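Local coordinates for histidine triad protein (Bacillus subtilis, PDB 1Y23) that probably binds nucleotides and hydrolyses their phosphoramidate or related bonds, as many histidine triad (HIT) proteins do, and carries a bound zinc ion, at residues S35-T38 with K39-L43; D58-A61 with K62-F65; V68-I71 with A72-I75. All coordinates share one frame; numbering follows the deposited sequence.

How the contacts relate
From the N terminus, contact 1 comes first: residues 35-43 close the loop that joins strand 28-32 to its antiparallel neighbour 42-46. The chain then runs to contact 2, where 58-65 follow the short helix 58-62 into the link before the next helix, and then to contact 3, two turns of helix 67-79. The three lie in series and none nests in or crosses another. Contacts 1 and 3 nevertheless touch, Ile75 CD1 lying 3.3 Å from Thr42 OG1 where helix 67-79 lies against strand 42-46. Contacts 2 and 3 meet across the dimer, where Asp58 of each subunit pairs with Lys70 of the other.

Contact 1: residues S35-T38 with K39-L43; sequences SQVT and KGHTL
Gln36 OE1 reaches across the turn at 38-41 and takes the N-H of Gly40 N at 2.9 Å, nearly straight and in the carbonyl plane. It also receives a weak bond from His41 N; NE2 returns a weak bond to His41 O and has a better partner in Asp33 O. The bend at chi2 (-63°) turns the amide back over the loop. Within the turn, His41 N donates to Thr38 O at 3.0 Å from above the carbonyl plane, while Thr38 OG1 bonds to Pro107 O. With an alanine here in place of Gln36 the amide is gone, and Gly40 N is likely to be left without its acceptor and the turn to be held less firmly.

Packing centres on the His41 ring. Val37 CB lies over one face, 4.1 Å from His41 CD2, and Gln36 N sits at the ring edge, in plane. The ring also meets His104 and, steeply inclined, Trp119 of the second subunit.

Thr38 to His41 form a type II beta turn with Gly40 at its third position, where a positive phi suits glycine, and the turn delivers the chain into strand 42-46 of the HIT fold's antiparallel sheet.

Contact 2: residues D58-A61 with K62-F65; sequences DELA and KQYF
Gln63 lies back against the short helix 58-62 of the HIT domain, meeting Glu59 and Leu60 one turn earlier in an i to i+4 and i to i+3 arrangement. Its CB stands 3.9 Å from Leu60 O. With CG anti to the carbonyl carbon (chi1 -42°), the chain heads back along the helix, and CG comes to 3.1 Å from Glu59 O; CD stays over the same oxygen at 3.5 Å. There the amide divides its partners. OE1 meets a methyl, Leu60 CD1, at 3.6 Å, the two side chains crossing at about a right angle. NE2 points the other way, toward the Glu59 carboxylate, which stands almost perpendicular to the amide (87°).

In the backbone, Lys62 N donates to Asp58 O at 3.0 Å, and Phe65 N to Ala61 O. The bonds from Gln63 N, to Glu59 O and Leu60 O, and from Tyr64 N to Ala61 O are weak. Farther along, Tyr64 OH bonds to Val44 O, and the Phe65 ring stacks on Phe65 of the second subunit, placing this corner at the dimer interface.

Glu59 OE2 and Gln63 NE2 are joined through one water, which donates to Glu59 OE2 at 3.0 Å and accepts from Gln63 NE2 at 2.9 Å.

Contact 3: residues V68-I71 with A72-I75; sequences VPKI and ARAI
Arg73 folds back over Pro69 and Lys70 because of two of its torsions: CG stands anti to the carbonyl carbon (chi1 -79°), and a bend at chi3 (-59°) turns the guanidinium toward the preceding turn of helix. The flat group ends up with one face over a carbonyl, Pro69 O lying 3.8 Å above the plane and over its centre. On that same face Arg73 NH2 lies 3.6 Å from Lys70 CA, close to Lys70 CG as well, and Arg73 NH1 near Pro69 CB. The same Pro69 O accepts the backbone bond from Arg73 N at 2.9 Å, so this oxygen serves the main chain while the positive group rides above it, a placement likely to be electrostatically favourable.

The polar ends go to the other subunit. Arg73 NH1 bonds to Tyr54 O of the second subunit, and Lys70 NZ, swung aside by the bend at its last torsion, makes a salt bridge with Asp58 of that subunit. That acidic partner probably eases the like charge of lysine and arginine.

All this sits on helix 67-79, where the N-H groups of residues 72 to 75 donate in turn to the carbonyls of 68 to 71. Pro69, which has no N-H to give, sits in the first turn, where no N-H is needed for helical bonding. The helix lies against the HIT sheet through Ile71 and Ile75, whose side chains share one rotamer. Ile71 CG2 meets Ile75 CD1 at 4.1 Å, and the pair packs on Val44 and Thr42 of strand 42-46 and on Ile105 of strand 103-108. Ala72 packs on Tyr54 of the second subunit, and Ala74 on Leu142 of that subunit.

Contact 1: residues S35-T38 with K39-L43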
loop_
_atom_site.group_PDB
_atom_site.type_symbol
_atom_site.label_atom_id
_atom_site.label_comp_id
_atom_site.label_asym_id
_atom_site.label_seq_id
_atom_site.Cartn_x
_atom_site.Cartn_y
_atom_site.Cartn_z
ATOM N N SER B 35 -8.204 -6.111 -15.226
ATOM C CA SER B 35 -7.169 -5.417 -15.994
ATOM C C SER B 35 -5.906 -6.276 -16.039
ATOM O O SER B 35 -5.108 -6.183 -16.977
ATOM C CB SER B 35 -6.834 -4.064 -15.354
ATOM O OG SER B 35 -7.984 -3.242 -15.244
ATOM N N GLN B 36 -5.741 -7.112 -15.017
ATOM C CA GLN B 36 -4.584 -7.997 -14.889
ATOM C C GLN B 36 -3.272 -7.366 -15.354
ATOM O O GLN B 36 -2.682 -7.812 -16.339
ATOM C CB GLN B 36 -4.804 -9.303 -15.665
ATOM C CG GLN B 36 -5.823 -10.261 -15.060
ATOM C CD GLN B 36 -5.422 -10.771 -13.676
ATOM O OE1 GLN B 36 -4.402 -11.454 -13.507
ATOM N NE2 GLN B 36 -6.229 -10.441 -12.678
ATOM N N VAL B 37 -2.821 -6.328 -14.654
ATOM C CA VAL B 37 -1.561 -5.672 -14.990
ATOM C C VAL B 37 -0.507 -6.762 -15.112
ATOM O O VAL B 37 0.409 -6.680 -15.930
ATOM C CB VAL B 37 -1.141 -4.679 -13.887
ATOM C CG1 VAL B 37 0.374 -4.618 -13.777
ATOM C CG2 VAL B 37 -1.693 -3.304 -14.199
ATOM N N THR B 38 -0.641 -7.774 -14.265
ATOM C CA THR B 38 0.248 -8.924 -14.269
ATOM C C THR B 38 -0.634 -10.099 -13.873
ATOM O O THR B 38 -1.711 -9.907 -13.309
ATOM C CB THR B 38 1.422 -8.781 -13.253
ATOM O OG1 THR B 38 0.911 -8.688 -11.914
ATOM C CG2 THR B 38 2.254 -7.538 -13.566
ATOM N N LYS B 39 -0.198 -11.310 -14.194
ATOM C CA LYS B 39 -0.965 -12.499 -13.862
ATOM C C LYS B 39 -1.070 -12.615 -12.342
ATOM O O LYS B 39 -0.062 -12.783 -11.651
ATOM C CB LYS B 39 -0.276 -13.734 -14.445
ATOM C CG LYS B 39 -1.150 -14.974 -14.494
ATOM C CD LYS B 39 -0.412 -16.131 -15.147
ATOM C CE LYS B 39 -1.327 -17.318 -15.368
ATOM N NZ LYS B 39 -0.579 -18.463 -15.960
ATOM N N GLY B 40 -2.293 -12.512 -11.832
ATOM C CA GLY B 40 -2.518 -12.605 -10.399
ATOM C C GLY B 40 -2.920 -11.277 -9.772
ATOM O O GLY B 40 -3.112 -11.188 -8.559
ATOM N N HIS B 41 -3.046 -10.245 -10.600
ATOM C CA HIS B 41 -3.429 -8.910 -10.147
ATOM C C HIS B 41 -4.711 -8.995 -9.324
ATOM O O HIS B 41 -5.790 -9.260 -9.857
ATOM C CB HIS B 41 -3.615 -7.993 -11.368
ATOM C CG HIS B 41 -3.916 -6.567 -11.022
ATOM N ND1 HIS B 41 -3.596 -6.019 -9.800
ATOM C CD2 HIS B 41 -4.497 -5.573 -11.739
ATOM C CE1 HIS B 41 -3.972 -4.752 -9.774
ATOM N NE2 HIS B 41 -4.522 -4.456 -10.937
ATOM N N THR B 42 -4.586 -8.762 -8.020
ATOM C CA THR B 42 -5.726 -8.850 -7.110
ATOM C C THR B 42 -6.153 -7.537 -6.448
ATOM O O THR B 42 -5.326 -6.673 -6.156
ATOM C CB THR B 42 -5.426 -9.865 -5.981
ATOM O OG1 THR B 42 -5.077 -11.132 -6.554
ATOM C CG2 THR B 42 -6.634 -10.044 -5.084
ATOM N N LEU B 43 -7.454 -7.403 -6.213
ATOM C CA LEU B 43 -8.004 -6.240 -5.523
ATOM C C LEU B 43 -8.528 -6.700 -4.168
ATOM O O LEU B 43 -9.331 -7.627 -4.092
ATOM C CB LEU B 43 -9.153 -5.621 -6.307
ATOM C CG LEU B 43 -8.705 -4.767 -7.486
ATOM C CD1 LEU B 43 -9.891 -4.509 -8.403
ATOM C CD2 LEU B 43 -8.101 -3.455 -6.960
#

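Contact 2: residues D58-A61 with K62-F65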
loop_
_atom_site.group_PDB
_atom_site.type_symbol
_atom_site.label_atom_id
_atom_site.label_comp_id
_atom_site.label_asym_id
_atom_site.label_seq_id
_atom_site.Cartn_x
_atom_site.Cartn_y
_atom_site.Cartn_z
ATOM N N ASP B 58 -9.717 2.686 13.428
ATOM C CA ASP B 58 -8.882 1.604 13.931
ATOM C C ASP B 58 -9.628 0.273 13.888
ATOM O O ASP B 58 -9.075 -0.745 13.469
ATOM C CB ASP B 58 -8.414 1.895 15.363
ATOM C CG ASP B 58 -7.388 3.024 15.428
ATOM O OD1 ASP B 58 -6.849 3.406 14.370
ATOM O OD2 ASP B 58 -7.107 3.522 16.542
ATOM N N GLU B 59 -10.889 0.288 14.298
ATOM C CA GLU B 59 -11.684 -0.923 14.297
ATOM C C GLU B 59 -11.817 -1.474 12.873
ATOM O O GLU B 59 -11.711 -2.677 12.662
ATOM C CB GLU B 59 -13.068 -0.661 14.916
ATOM C CG GLU B 59 -13.904 -1.925 15.185
ATOM C CD GLU B 59 -13.147 -3.007 15.971
ATOM O OE1 GLU B 59 -12.479 -2.672 16.982
ATOM O OE2 GLU B 59 -13.237 -4.198 15.575
ATOM N N LEU B 60 -12.026 -0.611 11.890
ATOM C CA LEU B 60 -12.156 -1.091 10.520
ATOM C C LEU B 60 -10.801 -1.521 9.947
ATOM O O LEU B 60 -10.719 -2.469 9.174
ATOM C CB LEU B 60 -12.787 -0.011 9.645
ATOM C CG LEU B 60 -12.902 -0.343 8.149
ATOM C CD1 LEU B 60 -13.673 -1.664 7.924
ATOM C CD2 LEU B 60 -13.613 0.814 7.452
ATOM N N ALA B 61 -9.741 -0.819 10.329
ATOM C CA ALA B 61 -8.396 -1.150 9.865
ATOM C C ALA B 61 -8.018 -2.550 10.347
ATOM O O ALA B 61 -7.279 -3.281 9.684
ATOM C CB ALA B 61 -7.382 -0.131 10.404
ATOM N N LYS B 62 -8.503 -2.902 11.529
ATOM C CA LYS B 62 -8.223 -4.205 12.113
ATOM C C LYS B 62 -8.925 -5.342 11.351
ATOM O O LYS B 62 -8.360 -6.420 11.186
ATOM C CB LYS B 62 -8.656 -4.208 13.586
ATOM C CG LYS B 62 -8.548 -5.558 14.290
ATOM C CD LYS B 62 -9.218 -5.513 15.668
ATOM C CE LYS B 62 -9.196 -6.870 16.351
ATOM N NZ LYS B 62 -9.868 -6.858 17.682
ATOM N N GLN B 63 -10.148 -5.095 10.892
ATOM C CA GLN B 63 -10.908 -6.107 10.158
ATOM C C GLN B 63 -10.486 -6.182 8.687
ATOM O O GLN B 63 -11.060 -6.955 7.921
ATOM C CB GLN B 63 -12.410 -5.795 10.205
ATOM C CG GLN B 63 -12.932 -5.332 11.563
ATOM C CD GLN B 63 -14.326 -4.737 11.467
ATOM O OE1 GLN B 63 -14.626 -3.996 10.530
ATOM N NE2 GLN B 63 -15.174 -5.042 12.436
ATOM N N TYR B 64 -9.493 -5.386 8.295
ATOM C CA TYR B 64 -9.054 -5.361 6.907
ATOM C C TYR B 64 -7.635 -5.792 6.571
ATOM O O TYR B 64 -7.437 -6.755 5.831
ATOM C CB TYR B 64 -9.256 -3.965 6.315
ATOM C CG TYR B 64 -8.714 -3.838 4.912
ATOM C CD1 TYR B 64 -9.438 -4.302 3.818
ATOM C CD2 TYR B 64 -7.440 -3.306 4.685
ATOM C CE1 TYR B 64 -8.907 -4.244 2.525
ATOM C CE2 TYR B 64 -6.895 -3.245 3.397
ATOM C CZ TYR B 64 -7.639 -3.717 2.320
ATOM O OH TYR B 64 -7.110 -3.659 1.045
ATOM N N PHE B 65 -6.651 -5.075 7.103
ATOM C CA PHE B 65 -5.252 -5.336 6.781
ATOM C C PHE B 65 -4.693 -6.742 6.948
ATOM O O PHE B 65 -3.820 -7.138 6.179
ATOM C CB PHE B 65 -4.338 -4.365 7.536
ATOM C CG PHE B 65 -2.896 -4.426 7.082
ATOM C CD1 PHE B 65 -2.542 -4.046 5.787
ATOM C CD2 PHE B 65 -1.899 -4.898 7.930
ATOM C CE1 PHE B 65 -1.218 -4.140 5.348
ATOM C CE2 PHE B 65 -0.572 -4.995 7.498
ATOM C CZ PHE B 65 -0.234 -4.614 6.204
HETATM O O HOH W 1 -13.684 -6.835 14.139
#

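Contact 3: residues V68-I71 with A72-I75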
loop_
_atom_site.group_PDB
_atom_site.type_symbol
_atom_site.label_atom_id
_atom_site.label_comp_id
_atom_site.label_asym_id
_atom_site.label_seq_id
_atom_site.Cartn_x
_atom_site.Cartn_y
_atom_site.Cartn_z
ATOM N N VAL B 68 -4.369 -8.781 3.808
ATOM C CA VAL B 68 -3.354 -8.420 2.822
ATOM C C VAL B 68 -2.139 -9.358 2.816
ATOM O O VAL B 68 -1.740 -9.865 1.766
ATOM C CB VAL B 68 -2.894 -6.947 3.028
ATOM C CG1 VAL B 68 -1.677 -6.630 2.149
ATOM C CG2 VAL B 68 -4.042 -6.014 2.680
ATOM N N PRO B 69 -1.533 -9.599 3.987
ATOM C CA PRO B 69 -0.370 -10.490 4.033
ATOM C C PRO B 69 -0.727 -11.909 3.590
ATOM O O PRO B 69 0.013 -12.539 2.828
ATOM C CB PRO B 69 0.050 -10.425 5.499
ATOM C CG PRO B 69 -0.344 -9.025 5.891
ATOM C CD PRO B 69 -1.720 -8.919 5.280
ATOM N N LYS B 70 -1.868 -12.404 4.063
ATOM C CA LYS B 70 -2.312 -13.748 3.714
ATOM C C LYS B 70 -2.454 -13.883 2.200
ATOM O O LYS B 70 -1.906 -14.805 1.595
ATOM C CB LYS B 70 -3.657 -14.061 4.376
ATOM C CG LYS B 70 -3.654 -14.019 5.894
ATOM C CD LYS B 70 -5.061 -14.260 6.426
ATOM C CE LYS B 70 -5.086 -14.494 7.922
ATOM N NZ LYS B 70 -4.689 -13.305 8.690
ATOM N N ILE B 71 -3.193 -12.962 1.598
ATOM C CA ILE B 71 -3.407 -12.991 0.160
ATOM C C ILE B 71 -2.092 -12.842 -0.591
ATOM O O ILE B 71 -1.863 -13.520 -1.595
ATOM C CB ILE B 71 -4.399 -11.889 -0.263
ATOM C CG1 ILE B 71 -5.755 -12.160 0.409
ATOM C CG2 ILE B 71 -4.553 -11.862 -1.776
ATOM C CD1 ILE B 71 -6.797 -11.065 0.222
ATOM N N ALA B 72 -1.215 -11.970 -0.102
ATOM C CA ALA B 72 0.080 -11.772 -0.750
ATOM C C ALA B 72 0.888 -13.073 -0.771
ATOM O O ALA B 72 1.448 -13.439 -1.805
ATOM C CB ALA B 72 0.865 -10.676 -0.039
ATOM N N ARG B 73 0.958 -13.768 0.362
ATOM C CA ARG B 73 1.707 -15.021 0.421
ATOM C C ARG B 73 1.094 -16.077 -0.494
ATOM O O ARG B 73 1.808 -16.857 -1.117
ATOM C CB ARG B 73 1.748 -15.571 1.846
ATOM C CG ARG B 73 2.749 -14.906 2.761
ATOM C CD ARG B 73 2.847 -15.685 4.066
ATOM N NE ARG B 73 1.554 -15.754 4.739
ATOM C CZ ARG B 73 1.132 -14.883 5.650
ATOM N NH1 ARG B 73 1.915 -13.869 6.005
ATOM N NH2 ARG B 73 -0.074 -15.025 6.197
ATOM N N ALA B 74 -0.232 -16.100 -0.561
ATOM C CA ALA B 74 -0.936 -17.059 -1.397
ATOM C C ALA B 74 -0.544 -16.860 -2.856
ATOM O O ALA B 74 -0.243 -17.821 -3.566
ATOM C CB ALA B 74 -2.438 -16.891 -1.232
ATOM N N ILE B 75 -0.542 -15.609 -3.301
ATOM C CA ILE B 75 -0.186 -15.297 -4.680
ATOM C C ILE B 75 1.274 -15.611 -4.940
ATOM O O ILE B 75 1.622 -16.107 -6.010
ATOM C CB ILE B 75 -0.438 -13.809 -5.009
ATOM C CG1 ILE B 75 -1.933 -13.508 -4.952
ATOM C CG2 ILE B 75 0.102 -13.479 -6.392
ATOM C CD1 ILE B 75 -2.259 -12.042 -5.152
#